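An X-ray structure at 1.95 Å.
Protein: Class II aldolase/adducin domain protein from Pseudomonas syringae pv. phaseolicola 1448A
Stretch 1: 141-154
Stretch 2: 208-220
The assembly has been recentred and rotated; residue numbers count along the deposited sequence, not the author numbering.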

# COMPACT_ATOMS: atom_id res chain seq x y z
N ASP A 141 -17.22 -16.57 -8.11
CA ASP A 141 -16.55 -17.81 -7.73
C ASP A 141 -15.85 -17.68 -6.38
O ASP A 141 -15.17 -18.60 -5.94
CB ASP A 141 -15.56 -18.20 -8.80
CG ASP A 141 -16.24 -18.62 -10.12
OD1 ASP A 141 -17.40 -19.07 -10.09
OD2 ASP A 141 -15.60 -18.49 -11.19
N GLY A 142 -16.00 -16.54 -5.71
CA GLY A 142 -15.44 -16.39 -4.37
C GLY A 142 -13.97 -16.74 -4.34
O GLY A 142 -13.22 -16.37 -5.24
N LEU A 143 -13.54 -17.45 -3.30
CA LEU A 143 -12.11 -17.71 -3.10
C LEU A 143 -11.63 -18.84 -3.99
O LEU A 143 -12.07 -19.97 -3.86
CB LEU A 143 -11.81 -18.02 -1.62
CG LEU A 143 -10.35 -18.20 -1.22
CD1 LEU A 143 -9.58 -16.89 -1.14
CD2 LEU A 143 -10.25 -18.98 0.10
N LEU A 144 -10.70 -18.52 -4.88
CA LEU A 144 -10.22 -19.43 -5.91
C LEU A 144 -9.09 -20.34 -5.37
O LEU A 144 -8.34 -19.92 -4.49
CB LEU A 144 -9.74 -18.60 -7.13
CG LEU A 144 -10.78 -17.69 -7.81
CD1 LEU A 144 -10.10 -16.75 -8.81
CD2 LEU A 144 -11.84 -18.49 -8.56
N PRO A 145 -8.99 -21.59 -5.88
CA PRO A 145 -7.89 -22.47 -5.43
C PRO A 145 -6.59 -22.26 -6.26
O PRO A 145 -6.23 -23.10 -7.07
CB PRO A 145 -8.48 -23.86 -5.61
CG PRO A 145 -9.41 -23.75 -6.79
CD PRO A 145 -9.89 -22.29 -6.82
N ILE A 146 -5.91 -21.14 -6.06
CA ILE A 146 -4.78 -20.76 -6.96
C ILE A 146 -3.49 -20.46 -6.22
O ILE A 146 -2.49 -20.05 -6.82
CB ILE A 146 -5.14 -19.58 -7.91
CG1 ILE A 146 -5.79 -18.41 -7.15
CG2 ILE A 146 -6.12 -20.04 -8.98
CD1 ILE A 146 -4.80 -17.52 -6.44
N SER A 147 -3.52 -20.67 -4.91
CA SER A 147 -2.34 -20.46 -4.09
C SER A 147 -2.35 -21.47 -2.95
O SER A 147 -3.40 -21.96 -2.55
CB SER A 147 -2.29 -19.04 -3.54
OG SER A 147 -3.32 -18.80 -2.55
N GLN A 148 -1.18 -21.77 -2.38
CA GLN A 148 -1.15 -22.65 -1.20
C GLN A 148 -2.09 -22.14 -0.10
O GLN A 148 -2.77 -22.91 0.57
CB GLN A 148 0.26 -22.75 -0.66
CG GLN A 148 0.37 -23.64 0.56
CD GLN A 148 1.78 -24.15 0.76
OE1 GLN A 148 2.48 -23.72 1.70
NE2 GLN A 148 2.21 -25.05 -0.12
N HIS A 149 -2.10 -20.83 0.07
CA HIS A 149 -2.89 -20.17 1.11
C HIS A 149 -4.41 -20.33 0.92
O HIS A 149 -5.13 -20.60 1.88
CB HIS A 149 -2.49 -18.69 1.19
CG HIS A 149 -1.04 -18.51 1.48
ND1 HIS A 149 -0.05 -18.82 0.57
CD2 HIS A 149 -0.40 -18.08 2.60
CE1 HIS A 149 1.13 -18.57 1.10
NE2 HIS A 149 0.95 -18.12 2.33
N SER A 150 -4.88 -20.16 -0.32
CA SER A 150 -6.30 -20.35 -0.60
C SER A 150 -6.71 -21.83 -0.64
O SER A 150 -7.81 -22.18 -0.21
CB SER A 150 -6.71 -19.67 -1.90
OG SER A 150 -5.97 -20.18 -2.98
N ILE A 151 -5.82 -22.69 -1.18
CA ILE A 151 -6.11 -24.12 -1.38
C ILE A 151 -6.27 -24.81 -0.02
O ILE A 151 -7.07 -25.72 0.13
CB ILE A 151 -5.03 -24.80 -2.30
CG1 ILE A 151 -5.09 -24.24 -3.71
CG2 ILE A 151 -5.15 -26.34 -2.35
CD1 ILE A 151 -3.82 -24.53 -4.58
N ALA A 152 -5.53 -24.31 0.97
CA ALA A 152 -5.67 -24.78 2.34
C ALA A 152 -7.10 -24.61 2.92
O ALA A 152 -7.49 -25.34 3.84
CB ALA A 152 -4.61 -24.08 3.24
N PHE A 153 -7.86 -23.65 2.40
CA PHE A 153 -9.28 -23.47 2.77
C PHE A 153 -10.27 -24.32 1.95
O PHE A 153 -11.49 -24.22 2.15
CB PHE A 153 -9.66 -21.98 2.67
CG PHE A 153 -9.13 -21.18 3.82
CD1 PHE A 153 -7.95 -20.45 3.70
CD2 PHE A 153 -9.78 -21.21 5.05
CE1 PHE A 153 -7.44 -19.73 4.81
CE2 PHE A 153 -9.29 -20.48 6.15
CZ PHE A 153 -8.12 -19.75 6.01
N SER A 154 -9.78 -25.15 1.04
CA SER A 154 -10.70 -25.91 0.20
C SER A 154 -11.57 -26.82 1.08
O SER A 154 -11.06 -27.56 1.92
CB SER A 154 -9.95 -26.73 -0.85
OG SER A 154 -10.86 -27.52 -1.61
N ALA A 208 -4.97 -16.15 8.05
CA ALA A 208 -4.71 -16.92 6.84
C ALA A 208 -5.67 -16.58 5.72
O ALA A 208 -5.25 -16.52 4.56
CB ALA A 208 -4.74 -18.42 7.11
N LEU A 209 -6.94 -16.38 6.06
CA LEU A 209 -7.96 -16.11 5.06
C LEU A 209 -7.73 -14.73 4.44
O LEU A 209 -7.88 -14.56 3.23
CB LEU A 209 -9.37 -16.19 5.67
CG LEU A 209 -10.54 -16.08 4.68
CD1 LEU A 209 -10.44 -17.15 3.57
CD2 LEU A 209 -11.92 -16.09 5.39
N GLU A 210 -7.36 -13.76 5.28
CA GLU A 210 -7.16 -12.39 4.85
C GLU A 210 -5.97 -12.38 3.87
O GLU A 210 -6.03 -11.75 2.79
CB GLU A 210 -6.82 -11.51 6.07
CG GLU A 210 -6.35 -10.11 5.66
CD GLU A 210 -7.43 -9.31 4.95
OE1 GLU A 210 -8.64 -9.53 5.25
OE2 GLU A 210 -7.06 -8.45 4.11
N TYR A 211 -4.91 -13.11 4.22
CA TYR A 211 -3.77 -13.22 3.30
C TYR A 211 -4.14 -13.91 1.98
O TYR A 211 -3.72 -13.48 0.92
CB TYR A 211 -2.60 -13.94 3.94
CG TYR A 211 -1.26 -13.60 3.25
CD1 TYR A 211 -0.97 -12.29 2.83
CD2 TYR A 211 -0.30 -14.58 3.04
CE1 TYR A 211 0.26 -11.97 2.22
CE2 TYR A 211 0.93 -14.27 2.44
CZ TYR A 211 1.21 -12.98 2.05
OH TYR A 211 2.41 -12.69 1.45
N ALA A 212 -4.87 -15.01 2.07
CA ALA A 212 -5.35 -15.69 0.84
C ALA A 212 -6.08 -14.68 -0.05
O ALA A 212 -5.85 -14.64 -1.25
CB ALA A 212 -6.22 -16.89 1.18
N CYS A 213 -6.94 -13.84 0.54
CA CYS A 213 -7.62 -12.83 -0.24
C CYS A 213 -6.68 -11.78 -0.83
O CYS A 213 -6.85 -11.43 -1.98
CB CYS A 213 -8.76 -12.14 0.51
SG CYS A 213 -10.07 -13.24 1.08
N ASN A 214 -5.72 -11.25 -0.05
CA ASN A 214 -4.72 -10.33 -0.60
C ASN A 214 -4.08 -10.88 -1.90
O ASN A 214 -3.88 -10.16 -2.90
CB ASN A 214 -3.55 -10.12 0.38
CG ASN A 214 -3.94 -9.50 1.72
OD1 ASN A 214 -3.29 -9.79 2.73
ND2 ASN A 214 -4.92 -8.59 1.73
N ILE A 215 -3.71 -12.14 -1.84
CA ILE A 215 -2.96 -12.77 -2.87
C ILE A 215 -3.91 -12.91 -4.07
O ILE A 215 -3.49 -12.71 -5.21
CB ILE A 215 -2.50 -14.20 -2.42
CG1 ILE A 215 -1.33 -14.14 -1.45
CG2 ILE A 215 -2.16 -15.05 -3.65
CD1 ILE A 215 -1.22 -15.43 -0.59
N GLN A 216 -5.17 -13.23 -3.82
CA GLN A 216 -6.13 -13.47 -4.97
C GLN A 216 -6.34 -12.21 -5.83
O GLN A 216 -6.43 -12.28 -7.07
CB GLN A 216 -7.51 -13.86 -4.47
CG GLN A 216 -8.54 -14.10 -5.70
CD GLN A 216 -9.77 -14.90 -5.27
OE1 GLN A 216 -9.65 -15.91 -4.58
NE2 GLN A 216 -10.94 -14.44 -5.68
N ILE A 217 -6.48 -11.08 -5.14
CA ILE A 217 -6.75 -9.80 -5.79
C ILE A 217 -5.56 -9.46 -6.72
O ILE A 217 -5.78 -9.08 -7.87
CB ILE A 217 -7.00 -8.66 -4.76
CG1 ILE A 217 -8.28 -8.91 -3.95
CG2 ILE A 217 -7.12 -7.26 -5.46
CD1 ILE A 217 -9.48 -9.41 -4.80
N ALA A 218 -4.33 -9.64 -6.23
CA ALA A 218 -3.12 -9.48 -7.09
C ALA A 218 -3.08 -10.49 -8.25
O ALA A 218 -2.90 -10.10 -9.44
CB ALA A 218 -1.86 -9.59 -6.25
N ALA A 219 -3.27 -11.77 -7.91
CA ALA A 219 -3.17 -12.88 -8.89
C ALA A 219 -4.05 -12.69 -10.10
O ALA A 219 -3.63 -12.93 -11.27
CB ALA A 219 -3.51 -14.24 -8.20
N GLN A 220 -5.26 -12.23 -9.82
CA GLN A 220 -6.29 -12.12 -10.85
C GLN A 220 -6.27 -10.77 -11.62
O GLN A 220 -7.17 -10.51 -12.46
CB GLN A 220 -7.67 -12.41 -10.22
CG GLN A 220 -8.24 -11.20 -9.49
CD GLN A 220 -9.41 -11.55 -8.54
OE1 GLN A 220 -9.63 -10.82 -7.57
NE2 GLN A 220 -10.15 -12.62 -8.83
O HOH W 1 -7.35 -17.37 -4.17
O HOH W 2 -5.00 -16.76 -3.01

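The side-chain amide of Gln216 makes both direct hydrogen bonds between the two stretches. Its NE2 donates to Gly142 O (3.0 Å, N-H...O angle 162°), while its OE1 accepts from Leu144 N (2.8 Å, 174°). A carboxamide carries a donor and an acceptor side by side, so it can satisfy the carbonyl of Gly142 and the amide of Leu144, two residues on, at once. The extended chi1 and chi2 (both t) carry the amide out from the helix to the loop, and no residue of the second stretch has more of its area covered by the first. Gly142 itself adopts a positive phi of 53°, a conformation that favours glycine.

Two waters extend this polar seam. Water 1 donates to Leu144 O and to Gln216 OE1, both at 2.8 Å, so the same glutamine oxygen also reaches the loop through solvent. Water 2 donates to Ala212 O at 2.9 Å and lies 2.7 Å from Ser147 OG in a hydrogen bond, linking the helix backbone to the N-cap residue of the short helix that follows the loop. Within that turn, Ser147 N donates to Ser150 OG (3.2 Å), and Ile151 N to Ser147 O (2.9 Å) in the first helical turn.

Around the polar centre, the helix that enters the second stretch from earlier in the chain and runs through Ala219 packs against the loop and the short helix. The backbones come closest at Ser150 and Ala212, whose CA atoms are 5.0 Å apart. The small Ala212 side chain permits this approach: its CB lies 3.8 Å from Ser150 N and 3.9 Å from His149 C, in direct contact with main chain.

His149 packs on the helix through its ring. Ile215 CD1 sits over one face, 4.0 Å from the ring centroid, and Tyr211 directs its edge toward the face of the imidazole in an offset edge-to-face pair, with centroids 5.2 Å apart and planes at 82°.

Phe153 makes a second aromatic contact near the beginning of the second stretch. Leu209 CD1 lies 4.0 Å from the Phe153 ring centroid, only 6° off the ring normal, an almost ideal CH-pi geometry. At the ring edge, Phe153 CE1 is 3.8 Å from Ala208 CB. Leu209 also meets the loop, its CD1 3.9 Å from Leu143 CD2, while Leu143 CD1 packs 4.1 Å from Ala212 CB. Farther along the helix, Ile146 CD1 touches Ala219 CB at 3.9 Å. Altogether the contact buries 659 Å², summed over both sides.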